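Local coordinates for protein alcohol oxidase (Myceliophthora thermophila, PDB 6F74) that binds FAD as a VAO-type flavoprotein and probably works as an oxidase that passes electrons from its substrate to molecular oxygen, at residues 192-197 with 274-279; 437-442 with 497-502; 314-319 with 391-396; 106-111 with 506-511; 29-34 with 147-152. All blocks are in the same frame, centred on the assembly; numbering follows the deposited sequence.

Contact 1 of 5, residues 192-197 with 274-279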
# COMPACT_ATOMS: atom_id res chain seq x y z
N ASN A 192 26.73 11.46 -3.05
CA ASN A 192 27.43 12.31 -4.05
C ASN A 192 27.56 13.76 -3.63
O ASN A 192 27.81 14.63 -4.46
CB ASN A 192 26.76 12.20 -5.43
CG ASN A 192 25.30 12.65 -5.43
OD1 ASN A 192 24.82 13.30 -4.50
ND2 ASN A 192 24.57 12.28 -6.50
N LYS A 193 27.40 14.01 -2.33
CA LYS A 193 27.48 15.36 -1.70
C LYS A 193 26.52 16.40 -2.25
O LYS A 193 26.80 17.60 -2.22
CB LYS A 193 28.92 15.86 -1.69
CG LYS A 193 29.91 14.95 -0.95
CD LYS A 193 29.51 14.76 0.54
CE LYS A 193 30.27 13.62 1.22
NZ LYS A 193 31.72 13.60 0.90
N CYS A 194 25.36 15.93 -2.69
CA CYS A 194 24.35 16.81 -3.24
C CYS A 194 23.76 17.73 -2.18
O CYS A 194 23.38 17.26 -1.08
CB CYS A 194 23.23 15.99 -3.89
SG CYS A 194 22.06 16.95 -4.85
N THR A 195 23.69 19.03 -2.52
CA THR A 195 23.16 20.08 -1.64
C THR A 195 21.80 20.61 -2.09
O THR A 195 21.12 21.36 -1.34
CB THR A 195 24.17 21.23 -1.52
OG1 THR A 195 24.80 21.47 -2.80
CG2 THR A 195 25.27 20.86 -0.51
N LYS A 196 21.37 20.17 -3.27
CA LYS A 196 20.17 20.72 -3.90
C LYS A 196 18.85 20.27 -3.27
O LYS A 196 17.82 20.86 -3.60
CB LYS A 196 20.17 20.33 -5.39
CG LYS A 196 21.15 21.06 -6.24
CD LYS A 196 22.56 21.29 -5.73
CE LYS A 196 23.43 21.61 -6.92
NZ LYS A 196 24.84 21.83 -6.49
N SER A 197 18.86 19.28 -2.38
CA SER A 197 17.67 19.03 -1.56
C SER A 197 17.31 20.19 -0.66
O SER A 197 16.13 20.33 -0.29
CB SER A 197 17.86 17.80 -0.67
OG SER A 197 18.80 18.08 0.36
N THR A 274 23.39 6.34 -8.38
CA THR A 274 22.76 7.23 -7.42
C THR A 274 21.64 7.99 -8.11
O THR A 274 21.80 8.44 -9.26
CB THR A 274 23.80 8.22 -6.82
OG1 THR A 274 24.76 7.44 -6.10
CG2 THR A 274 23.17 9.20 -5.87
N ALA A 275 20.50 8.09 -7.43
CA ALA A 275 19.39 8.91 -7.89
C ALA A 275 19.06 9.92 -6.81
O ALA A 275 18.62 9.55 -5.71
CB ALA A 275 18.17 8.06 -8.20
N ASN A 276 19.28 11.20 -7.12
CA ASN A 276 18.91 12.28 -6.22
C ASN A 276 18.76 13.60 -7.01
O ASN A 276 18.71 13.58 -8.26
CB ASN A 276 19.85 12.35 -4.98
CG ASN A 276 21.26 12.82 -5.28
OD1 ASN A 276 21.57 13.28 -6.37
ND2 ASN A 276 22.13 12.69 -4.28
N HIS A 277 18.75 14.72 -6.31
CA HIS A 277 18.51 16.02 -6.91
C HIS A 277 19.61 16.40 -7.91
O HIS A 277 19.35 17.14 -8.86
CB HIS A 277 18.36 17.12 -5.82
CG HIS A 277 17.30 16.81 -4.80
ND1 HIS A 277 17.46 15.85 -3.81
CD2 HIS A 277 16.06 17.31 -4.63
CE1 HIS A 277 16.36 15.78 -3.09
NE2 HIS A 277 15.49 16.65 -3.56
N CYS A 278 20.82 15.87 -7.69
CA CYS A 278 21.99 16.17 -8.50
C CYS A 278 22.31 15.14 -9.56
O CYS A 278 23.11 15.41 -10.45
CB CYS A 278 23.22 16.28 -7.59
SG CYS A 278 23.13 17.66 -6.43
N GLU A 279 21.72 13.95 -9.48
CA GLU A 279 22.15 12.85 -10.34
C GLU A 279 20.98 11.96 -10.71
O GLU A 279 20.19 11.56 -9.87
CB GLU A 279 23.28 12.08 -9.66
CG GLU A 279 24.04 11.17 -10.60
CD GLU A 279 25.25 10.49 -9.92
OE1 GLU A 279 25.63 10.92 -8.79
OE2 GLU A 279 25.76 9.48 -10.45
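A disulfide between C194 and C278 staples the loop 192-197 to the turn after strand 272-276, with C194 SG and C278 SG 2.0 Å apart and the torsion about the bond at 80°. Beside it lies the tight part. N192 and N276 meet tip to tip, their amide planes 55° apart, and exchange two nearly straight bonds: N276 ND2 gives to N192 OD1 at 2.8 Å, and N192 ND2 gives back to N276 OD1 at 3.2 Å. N192 ND2 also gives to E279 OE1 at 2.9 Å, on the anti side of the carboxylate. N276 OD1 is gripped from opposite faces, since C278 N reaches it at 3.0 Å to make an Asx turn; the amide is thereby fixed in its rotation. S197 is packed closely too, its CB making a CH-pi contact over the face of the H277 ring, 3.5 Å from H277 CE1. The solvent side is slacker: K196 passes the exposed C278 SG with its CD at 3.7 Å before its amine runs off from the contact. The H277 ring meets F284 of helix 281-287 edge-to-face, while T274 OG1 bonds to Q264 and N276 ND2 to E262, both on the adjoining antiparallel strand 260-266.

Contact 2 of 5, residues 437-442 with 497-502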
# COMPACT_ATOMS: atom_id res chain seq x y z
N SER A 437 -9.98 4.01 -4.65
CA SER A 437 -9.60 5.17 -3.83
C SER A 437 -9.75 6.43 -4.66
O SER A 437 -9.60 6.43 -5.91
CB SER A 437 -8.20 5.04 -3.24
OG SER A 437 -7.18 4.73 -4.19
N ARG A 438 -10.13 7.49 -3.95
CA ARG A 438 -10.34 8.78 -4.56
C ARG A 438 -9.87 9.88 -3.63
O ARG A 438 -10.32 10.00 -2.48
CB ARG A 438 -11.80 8.98 -4.93
CG ARG A 438 -11.99 10.13 -5.92
CD ARG A 438 -11.54 9.74 -7.31
NE ARG A 438 -11.58 10.84 -8.26
CZ ARG A 438 -10.95 10.84 -9.45
NH1 ARG A 438 -10.21 9.79 -9.84
NH2 ARG A 438 -11.06 11.90 -10.24
N LEU A 439 -8.91 10.66 -4.12
CA LEU A 439 -8.47 11.85 -3.42
C LEU A 439 -9.60 12.88 -3.55
O LEU A 439 -10.18 13.02 -4.63
CB LEU A 439 -7.17 12.38 -3.99
CG LEU A 439 -5.85 11.76 -3.49
CD1 LEU A 439 -5.76 10.26 -3.82
CD2 LEU A 439 -4.70 12.50 -4.17
N ILE A 440 -9.93 13.55 -2.45
CA ILE A 440 -11.05 14.51 -2.39
C ILE A 440 -10.55 15.93 -2.12
O ILE A 440 -9.94 16.19 -1.07
CB ILE A 440 -12.05 14.13 -1.28
CG1 ILE A 440 -12.50 12.68 -1.42
CG2 ILE A 440 -13.26 15.04 -1.30
CD1 ILE A 440 -13.11 12.29 -2.75
N ASN A 441 -10.81 16.83 -3.07
CA ASN A 441 -10.47 18.27 -2.93
C ASN A 441 -11.60 19.01 -2.17
O ASN A 441 -12.76 18.61 -2.26
CB ASN A 441 -10.24 18.91 -4.30
CG ASN A 441 -11.46 18.83 -5.20
OD1 ASN A 441 -11.99 17.75 -5.42
ND2 ASN A 441 -11.92 19.98 -5.70
N PRO A 442 -11.28 20.08 -1.42
CA PRO A 442 -12.31 20.73 -0.60
C PRO A 442 -13.57 21.18 -1.34
O PRO A 442 -14.67 21.09 -0.79
CB PRO A 442 -11.61 21.96 -0.03
CG PRO A 442 -10.16 21.66 -0.13
CD PRO A 442 -9.97 20.76 -1.31
N PRO A 497 -7.00 17.00 0.91
CA PRO A 497 -6.49 16.74 2.26
C PRO A 497 -6.73 15.32 2.74
O PRO A 497 -6.06 14.89 3.68
CB PRO A 497 -7.24 17.75 3.14
CG PRO A 497 -8.42 18.20 2.35
CD PRO A 497 -8.19 17.85 0.92
N PHE A 498 -7.66 14.61 2.11
CA PHE A 498 -7.95 13.25 2.48
C PHE A 498 -8.32 12.37 1.30
O PHE A 498 -8.56 12.85 0.20
CB PHE A 498 -9.04 13.20 3.56
CG PHE A 498 -10.43 13.57 3.08
CD1 PHE A 498 -10.86 14.89 3.12
CD2 PHE A 498 -11.32 12.59 2.68
CE1 PHE A 498 -12.14 15.22 2.71
CE2 PHE A 498 -12.61 12.92 2.28
CZ PHE A 498 -13.02 14.23 2.29
N VAL A 499 -8.31 11.06 1.55
CA VAL A 499 -8.67 10.04 0.59
C VAL A 499 -9.87 9.27 1.12
O VAL A 499 -9.97 9.00 2.31
CB VAL A 499 -7.50 9.08 0.34
CG1 VAL A 499 -7.85 8.10 -0.78
CG2 VAL A 499 -6.24 9.87 -0.03
N MET A 500 -10.79 8.94 0.22
CA MET A 500 -11.87 7.98 0.52
C MET A 500 -11.51 6.68 -0.17
O MET A 500 -11.13 6.67 -1.35
CB MET A 500 -13.22 8.47 0.02
CG MET A 500 -13.71 9.71 0.75
SD MET A 500 -15.12 10.55 0.04
CE MET A 500 -16.47 9.47 0.43
N ILE A 501 -11.56 5.59 0.59
CA ILE A 501 -11.42 4.24 0.08
C ILE A 501 -12.72 3.49 0.36
O ILE A 501 -13.25 3.54 1.46
CB ILE A 501 -10.25 3.52 0.75
CG1 ILE A 501 -8.97 4.28 0.41
CG2 ILE A 501 -10.15 2.08 0.30
CD1 ILE A 501 -7.69 3.70 0.97
N SER A 502 -13.24 2.81 -0.65
CA SER A 502 -14.45 1.99 -0.52
C SER A 502 -14.17 0.65 -1.17
O SER A 502 -13.58 0.59 -2.23
CB SER A 502 -15.64 2.69 -1.17
OG SER A 502 -16.85 1.98 -0.96
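I440 has more of its surface buried here than any other residue, packed against both the F498 ring and the sulfur of M500. Its CB sits over one face of the ring, offset toward the rim and 4.0 Å from the ring centroid, a CH-pi contact; its CG2 lies 3.7 Å from F498 CZ. CG1, placed beside the backbone N (chi1 -53°), touches M500 SD at 3.7 Å. An alanine at F498 would probably leave I440 CB and CG2 without the ring they rest on and open a gap toward L341 of helix 328-346, which the phenyl group also touches. M500, the next most buried, also joins the backbones: R438 N gives to M500 O and M500 N to R438 O, both at 2.9 Å, with R438 and M500 forming an antiparallel hydrogen-bonded pair. Strand 435-440 is the edge strand of a seven-stranded antiparallel sheet, consistent with the substrate domain of VAO-type flavoproteins; its segment 437-440 runs at 154° to 498-502. On the face opposite M500, S437 CB touches I501 CG1 at 3.8 Å, in a non-hydrogen-bonded pair. S437 OG turns from this partner to the backbones of E543 and Y540, the latter an FAD-binding residue. Further along the same face L439 CD1 packs on V499 CG2 at 3.8 Å.

Contact 3 of 5, residues 314-319 with 391-396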
# COMPACT_ATOMS: atom_id res chain seq x y z
N HIS A 314 -7.83 11.96 19.21
CA HIS A 314 -9.26 12.14 19.36
C HIS A 314 -9.97 10.88 18.91
O HIS A 314 -9.87 10.53 17.75
CB HIS A 314 -9.74 13.30 18.48
CG HIS A 314 -11.21 13.54 18.53
ND1 HIS A 314 -11.99 13.65 17.40
CD2 HIS A 314 -12.05 13.73 19.58
CE1 HIS A 314 -13.24 13.88 17.76
NE2 HIS A 314 -13.30 13.93 19.08
N ARG A 315 -10.66 10.21 19.82
CA ARG A 315 -11.44 9.04 19.46
C ARG A 315 -12.91 9.40 19.35
O ARG A 315 -13.51 9.85 20.32
CB ARG A 315 -11.19 7.91 20.47
CG ARG A 315 -9.76 7.33 20.37
CD ARG A 315 -9.61 6.33 19.20
NE ARG A 315 -8.33 5.58 19.30
CZ ARG A 315 -8.20 4.31 19.73
NH1 ARG A 315 -9.25 3.55 20.12
NH2 ARG A 315 -6.99 3.73 19.75
N LEU A 316 -13.49 9.22 18.17
CA LEU A 316 -14.89 9.58 17.94
C LEU A 316 -15.65 8.34 17.52
O LEU A 316 -15.15 7.59 16.72
CB LEU A 316 -15.03 10.63 16.82
CG LEU A 316 -16.46 11.07 16.42
CD1 LEU A 316 -17.11 11.91 17.52
CD2 LEU A 316 -16.41 11.87 15.13
N ALA A 317 -16.85 8.17 18.03
CA ALA A 317 -17.70 7.08 17.61
C ALA A 317 -19.14 7.55 17.53
O ALA A 317 -19.62 8.28 18.40
CB ALA A 317 -17.58 5.90 18.57
N ILE A 318 -19.80 7.11 16.48
CA ILE A 318 -21.15 7.55 16.13
C ILE A 318 -21.96 6.31 15.79
O ILE A 318 -21.54 5.53 14.93
CB ILE A 318 -21.17 8.45 14.87
CG1 ILE A 318 -20.16 9.59 14.99
CG2 ILE A 318 -22.58 8.95 14.60
CD1 ILE A 318 -19.98 10.41 13.74
N ALA A 319 -23.12 6.17 16.41
CA ALA A 319 -24.03 5.09 16.10
C ALA A 319 -25.46 5.56 16.07
O ALA A 319 -25.78 6.51 16.79
CB ALA A 319 -23.91 4.00 17.16
N PRO A 391 -14.77 22.35 14.73
CA PRO A 391 -15.68 22.49 13.60
C PRO A 391 -16.52 21.22 13.35
O PRO A 391 -17.71 21.34 13.04
CB PRO A 391 -14.74 22.79 12.42
CG PRO A 391 -13.54 23.41 13.07
CD PRO A 391 -13.38 22.60 14.31
N LEU A 392 -15.91 20.06 13.54
CA LEU A 392 -16.63 18.77 13.46
C LEU A 392 -17.60 18.52 14.61
O LEU A 392 -18.75 18.16 14.36
CB LEU A 392 -15.66 17.58 13.36
CG LEU A 392 -16.33 16.20 13.24
CD1 LEU A 392 -17.33 16.08 12.11
CD2 LEU A 392 -15.24 15.16 13.12
N MET A 393 -17.17 18.68 15.85
CA MET A 393 -18.09 18.42 17.01
C MET A 393 -19.27 19.38 17.05
O MET A 393 -20.40 18.97 17.36
CB MET A 393 -17.33 18.43 18.34
CG MET A 393 -16.15 17.46 18.37
SD MET A 393 -16.60 15.75 18.00
CE MET A 393 -16.35 15.59 16.29
N ASN A 394 -19.01 20.62 16.67
CA ASN A 394 -20.07 21.61 16.55
C ASN A 394 -21.08 21.19 15.48
O ASN A 394 -22.29 21.33 15.70
CB ASN A 394 -19.52 23.00 16.22
CG ASN A 394 -18.67 23.58 17.35
OD1 ASN A 394 -18.74 23.16 18.51
ND2 ASN A 394 -17.90 24.61 17.02
N ALA A 395 -20.61 20.69 14.34
CA ALA A 395 -21.52 20.28 13.27
C ALA A 395 -22.31 19.06 13.68
O ALA A 395 -23.45 18.90 13.25
CB ALA A 395 -20.78 20.04 11.97
N LEU A 396 -21.71 18.20 14.50
CA LEU A 396 -22.40 17.02 15.04
C LEU A 396 -23.40 17.25 16.15
O LEU A 396 -24.18 16.36 16.39
CB LEU A 396 -21.38 15.98 15.52
CG LEU A 396 -20.62 15.31 14.36
CD1 LEU A 396 -19.48 14.47 14.92
CD2 LEU A 396 -21.55 14.48 13.47
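H314 opens the contact by meeting M393 tip to tip, where strand 311-320 of the large antiparallel sheet is covered by helix 382-396. Segments 314-319 and 391-396 run at 21° to each other, their axes 12.0 Å apart at closest, a layered alpha/beta packing in which the space between the backbones is spanned by leucine, isoleucine and methionine side chains and the H314 ring. That ring is swung out with CG anti to the backbone N (chi1 178°), and M393 CE touches its CE1 at 3.8 Å, at the edge and near the ring plane. M393 SD stands 4.7 Å from the ring centroid, also at the edge, a Met-aromatic contact. The imidazole is held from within the sheet as well: its NE2 bonds to S407 OG, and it stacks on F409, both on strand 403-412. Two residues on, L316 has the largest share of the strand's buried surface. Its CD2 is the meeting point of three side chains from the helix: L392 CD2 at 4.0 Å, M393 CE at 3.9 Å and L396 CD1 at 4.0 Å. Bends at chi2 and chi3 of M393 bring its methyl group back over the sheet, where it touches both H314 and L316. The other branch of the leucine, CD1, faces the sulfur of the same methionine. I318, next on this face, leans also on L330 of helix 328-346; toward helix 382-396 its touch is lighter, I318 CD1 lying 4.3 Å from L396 CD1.

Contact 4 of 5, residues 106-111 with 506-511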
# COMPACT_ATOMS: atom_id res chain seq x y z
N CYS A 106 -4.89 -21.32 -4.41
CA CYS A 106 -4.65 -22.44 -3.51
C CYS A 106 -5.07 -22.07 -2.11
O CYS A 106 -4.26 -21.65 -1.28
CB CYS A 106 -3.16 -22.84 -3.57
SG CYS A 106 -2.77 -24.25 -2.52
N ALA A 107 -6.37 -22.19 -1.86
CA ALA A 107 -6.97 -21.72 -0.59
C ALA A 107 -6.53 -22.59 0.59
O ALA A 107 -6.36 -23.80 0.43
CB ALA A 107 -8.49 -21.72 -0.70
N PRO A 108 -6.32 -21.99 1.77
CA PRO A 108 -6.23 -22.86 2.94
C PRO A 108 -7.59 -23.52 3.19
O PRO A 108 -8.61 -22.90 2.92
CB PRO A 108 -5.87 -21.90 4.06
CG PRO A 108 -6.46 -20.61 3.65
CD PRO A 108 -6.30 -20.57 2.15
N VAL A 109 -7.56 -24.78 3.65
CA VAL A 109 -8.81 -25.52 3.89
C VAL A 109 -8.93 -25.72 5.39
O VAL A 109 -8.00 -26.20 6.03
CB VAL A 109 -8.82 -26.87 3.15
CG1 VAL A 109 -10.15 -27.60 3.35
CG2 VAL A 109 -8.58 -26.68 1.68
N ASP A 110 -10.08 -25.32 5.94
CA ASP A 110 -10.36 -25.48 7.36
C ASP A 110 -11.16 -26.75 7.54
O ASP A 110 -12.39 -26.75 7.49
CB ASP A 110 -11.08 -24.23 7.90
CG ASP A 110 -11.26 -24.25 9.40
OD1 ASP A 110 -10.94 -25.24 10.08
OD2 ASP A 110 -11.77 -23.22 9.87
N TYR A 111 -10.44 -27.86 7.73
CA TYR A 111 -11.06 -29.17 7.86
C TYR A 111 -11.89 -29.29 9.14
O TYR A 111 -12.96 -29.92 9.11
CB TYR A 111 -10.02 -30.30 7.81
CG TYR A 111 -9.52 -30.59 6.42
CD1 TYR A 111 -10.27 -31.35 5.52
CD2 TYR A 111 -8.29 -30.09 5.98
CE1 TYR A 111 -9.81 -31.62 4.24
CE2 TYR A 111 -7.81 -30.34 4.71
CZ TYR A 111 -8.57 -31.10 3.83
OH TYR A 111 -8.10 -31.32 2.58
N ILE A 506 -14.59 -10.84 -1.42
CA ILE A 506 -15.09 -11.99 -2.13
C ILE A 506 -14.82 -13.21 -1.25
O ILE A 506 -13.87 -13.19 -0.44
CB ILE A 506 -14.43 -12.23 -3.51
CG1 ILE A 506 -12.89 -12.09 -3.44
CG2 ILE A 506 -14.98 -11.24 -4.51
CD1 ILE A 506 -12.14 -12.37 -4.74
N PRO A 507 -15.63 -14.27 -1.39
CA PRO A 507 -15.32 -15.52 -0.70
C PRO A 507 -13.89 -15.97 -0.94
O PRO A 507 -13.28 -15.64 -1.97
CB PRO A 507 -16.32 -16.54 -1.33
CG PRO A 507 -17.43 -15.71 -1.88
CD PRO A 507 -16.76 -14.43 -2.33
N LYS A 508 -13.35 -16.69 0.02
CA LYS A 508 -11.98 -17.20 -0.05
C LYS A 508 -11.80 -18.07 -1.31
O LYS A 508 -10.81 -17.93 -2.03
CB LYS A 508 -11.70 -18.01 1.22
CG LYS A 508 -10.32 -18.63 1.34
CD LYS A 508 -10.22 -19.38 2.66
CE LYS A 508 -10.95 -20.72 2.63
NZ LYS A 508 -10.82 -21.39 3.95
N VAL A 509 -12.76 -18.95 -1.57
CA VAL A 509 -12.84 -19.70 -2.83
C VAL A 509 -13.91 -19.03 -3.69
O VAL A 509 -15.10 -19.27 -3.52
CB VAL A 509 -13.14 -21.20 -2.64
CG1 VAL A 509 -13.06 -21.93 -3.99
CG2 VAL A 509 -12.14 -21.82 -1.68
N ALA A 510 -13.46 -18.21 -4.62
CA ALA A 510 -14.30 -17.31 -5.39
C ALA A 510 -14.36 -17.73 -6.86
O ALA A 510 -13.35 -17.76 -7.51
CB ALA A 510 -13.74 -15.90 -5.30
N SER A 511 -15.55 -17.99 -7.36
CA SER A 511 -15.78 -18.20 -8.80
C SER A 511 -15.43 -16.94 -9.59
O SER A 511 -15.47 -15.84 -9.06
CB SER A 511 -17.24 -18.56 -9.05
OG SER A 511 -18.08 -17.48 -8.73
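K508 NZ is gripped by two groups: the carbonyl of P108, to whose O it gives a hydrogen bond at 2.9 Å, and E115 OE1, with which it forms a salt bridge. The ammonium comes to P108 O at a C=O...N angle of 146°, tilted 33° from the carbonyl plane. K508 CE lies close to the same oxygen, at 3.2 Å, because the chain, extended as far as CD, bends at chi3 (76°) to turn its end inward. The glutamate has a second task, since E115 OE1 also accepts from D110 N, and it thereby ties the loop 106-111 and the lysine to one carboxylate. The D110 carboxylate is more remote, its OD2 6.3 Å from K508 NZ. Loop meets loop here: 106-111 lies between helix 88-93 and strand 128-131 and is pinned by the C106-C120 disulfide, while 506-511 leads from strand 498-503 into helix 512-533, whose N-cap is S511. Below the charged end the lysine stem supplies apolar packing. K508 CD lies 4.1 Å from P108 CG, and K508 CG is equally far from A107 CB. The methyl of A107 is shared, for V509 CG2 touches A107 CB at 3.8 Å. V509 is on the solvent side, whereas A107 and P108 are buried, with P108 also resting on W85 and on N82 of helix 75-84.

Contact 5 of 5, residues 29-34 with 147-152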
# COMPACT_ATOMS: atom_id res chain seq x y z
N LYS A 29 9.02 -11.65 -28.07
CA LYS A 29 8.05 -10.76 -27.47
C LYS A 29 7.55 -11.28 -26.13
O LYS A 29 7.25 -10.46 -25.23
CB LYS A 29 6.91 -10.49 -28.44
CG LYS A 29 7.31 -9.41 -29.45
CD LYS A 29 6.37 -9.30 -30.63
CE LYS A 29 5.74 -7.92 -30.72
NZ LYS A 29 5.11 -7.75 -32.05
N CYS A 30 7.53 -12.62 -25.95
CA CYS A 30 7.01 -13.23 -24.76
C CYS A 30 8.13 -13.81 -23.90
O CYS A 30 9.05 -14.46 -24.42
CB CYS A 30 6.04 -14.35 -25.11
SG CYS A 30 4.66 -13.78 -26.14
N ARG A 31 8.01 -13.62 -22.61
CA ARG A 31 8.87 -14.29 -21.67
C ARG A 31 8.59 -15.80 -21.65
O ARG A 31 7.44 -16.25 -21.89
CB ARG A 31 8.70 -13.71 -20.25
CG ARG A 31 9.38 -12.34 -20.03
CD ARG A 31 8.68 -11.18 -20.69
NE ARG A 31 9.18 -9.88 -20.19
CZ ARG A 31 9.84 -8.95 -20.89
NH1 ARG A 31 10.14 -9.09 -22.17
NH2 ARG A 31 10.21 -7.84 -20.27
N CYS A 32 9.64 -16.56 -21.40
CA CYS A 32 9.58 -18.02 -21.25
C CYS A 32 9.00 -18.44 -19.90
O CYS A 32 9.31 -17.84 -18.88
CB CYS A 32 10.99 -18.61 -21.41
SG CYS A 32 11.01 -20.37 -21.63
N THR A 33 8.18 -19.49 -19.90
CA THR A 33 7.49 -19.98 -18.71
C THR A 33 7.75 -21.46 -18.50
O THR A 33 8.23 -22.12 -19.40
CB THR A 33 5.98 -19.70 -18.81
OG1 THR A 33 5.44 -20.29 -19.99
CG2 THR A 33 5.75 -18.18 -18.86
N PRO A 34 7.48 -21.99 -17.30
CA PRO A 34 7.72 -23.42 -17.03
C PRO A 34 7.02 -24.36 -17.99
O PRO A 34 5.90 -24.07 -18.44
CB PRO A 34 7.15 -23.60 -15.63
CG PRO A 34 7.39 -22.30 -14.99
CD PRO A 34 7.11 -21.29 -16.06
N GLN A 147 19.10 -13.35 -19.26
CA GLN A 147 19.76 -14.34 -20.09
C GLN A 147 18.79 -15.42 -20.59
O GLN A 147 18.81 -15.75 -21.80
CB GLN A 147 20.90 -15.02 -19.34
CG GLN A 147 21.73 -15.94 -20.25
CD GLN A 147 22.81 -16.65 -19.52
OE1 GLN A 147 23.05 -16.40 -18.36
NE2 GLN A 147 23.51 -17.52 -20.23
N HIS A 148 17.93 -15.93 -19.70
CA HIS A 148 16.98 -16.97 -20.07
C HIS A 148 15.59 -16.45 -20.42
O HIS A 148 14.65 -17.24 -20.55
CB HIS A 148 16.94 -18.09 -19.03
CG HIS A 148 18.28 -18.71 -18.77
ND1 HIS A 148 18.83 -19.70 -19.56
CD2 HIS A 148 19.19 -18.45 -17.81
CE1 HIS A 148 20.01 -20.05 -19.08
NE2 HIS A 148 20.25 -19.32 -18.00
N ASN A 149 15.48 -15.13 -20.61
CA ASN A 149 14.23 -14.46 -20.97
C ASN A 149 13.07 -14.86 -20.07
O ASN A 149 11.96 -15.18 -20.53
CB ASN A 149 13.94 -14.71 -22.46
CG ASN A 149 12.61 -14.15 -22.91
OD1 ASN A 149 12.27 -13.00 -22.61
ND2 ASN A 149 11.85 -14.95 -23.65
N ILE A 150 13.35 -14.89 -18.78
CA ILE A 150 12.39 -15.28 -17.76
C ILE A 150 11.95 -13.99 -17.06
O ILE A 150 12.81 -13.13 -16.73
CB ILE A 150 13.01 -16.25 -16.73
CG1 ILE A 150 13.41 -17.56 -17.40
CG2 ILE A 150 12.07 -16.52 -15.57
CD1 ILE A 150 13.89 -18.64 -16.44
N ARG A 151 10.65 -13.89 -16.79
CA ARG A 151 10.07 -12.71 -16.16
C ARG A 151 10.61 -12.52 -14.74
O ARG A 151 10.56 -13.45 -13.92
CB ARG A 151 8.53 -12.81 -16.11
CG ARG A 151 7.87 -11.67 -15.36
CD ARG A 151 6.38 -11.76 -15.27
NE ARG A 151 5.82 -10.64 -14.51
CZ ARG A 151 4.51 -10.41 -14.33
NH1 ARG A 151 3.60 -11.23 -14.88
NH2 ARG A 151 4.10 -9.36 -13.60
N LEU A 152 11.16 -11.34 -14.48
CA LEU A 152 11.70 -11.03 -13.16
C LEU A 152 10.64 -10.34 -12.33
O LEU A 152 10.12 -9.31 -12.74
CB LEU A 152 12.96 -10.16 -13.24
CG LEU A 152 13.64 -9.85 -11.90
CD1 LEU A 152 14.27 -11.10 -11.31
CD2 LEU A 152 14.71 -8.79 -12.07
O HOH W 1 10.16 -11.34 -23.99
O HOH W 2 8.34 -15.90 -17.25
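C32 N gives a backbone hydrogen bond to N149 O at 2.8 Å, which draws the N-terminal loop 29-34 against the end of helix 135-147. N149 is the C-prime residue of a Schellman motif: its phi is positive (50°), and I150 N returns to A145 O as the helix ends. The asparagine serves the contact with its side chain too. CG stands anti to the backbone N (chi1 175°), and N149 ND2 gives to C30 O at 2.9 Å in a nearly straight bond, the oxygen close to the amide plane. N149 OD1 takes a hydrogen from a water at 3.0 Å, and that water accepts from R31 NH1 at 2.9 Å, at the edge of the guanidinium and in its plane; a glycerol probably from the crystallisation liquor bonds to the same OD1. An alanine at N149 would probably leave C30 O without its donor and the bridging water without one of its anchors, so that the loop is held less firmly. R31 is fixed further by NH2, bonded to D573 O, while its CG packs on R151 CB at 4.0 Å. R151 turns its own guanidinium to E589 in a salt bridge and leads into strand 152-155 of the FAD-binding fold. C30 ties the loop to C596 near the C terminus, and C32 closes a short local loop with C38. A second water closes the interface, giving to C32 O at 2.7 Å and accepting from R151 N at 3.1 Å.

From the N terminus, contact 5 opens first and closes at 147-152, tying the terminal loop to the FAD-binding fold. Before contact 5 closes, contact 4 opens at 106-111; it closes only at 506-511, so the two cross. Within the long span of contact 4 the remaining three follow in series. Contact 1 closes a 76-residue loop on the antiparallel sheet at the surface, on the opposite side of the chain's centre from contact 4. Contact 3 closes a 71-residue loop at 391-396, laying a helix on the seven-stranded sheet; contact 2 closes one of 54 residues at 497-502, pairing that sheet's edge strand with its neighbour. Segment 497-502 runs almost directly into 506-511, linking this sheet to the early loop.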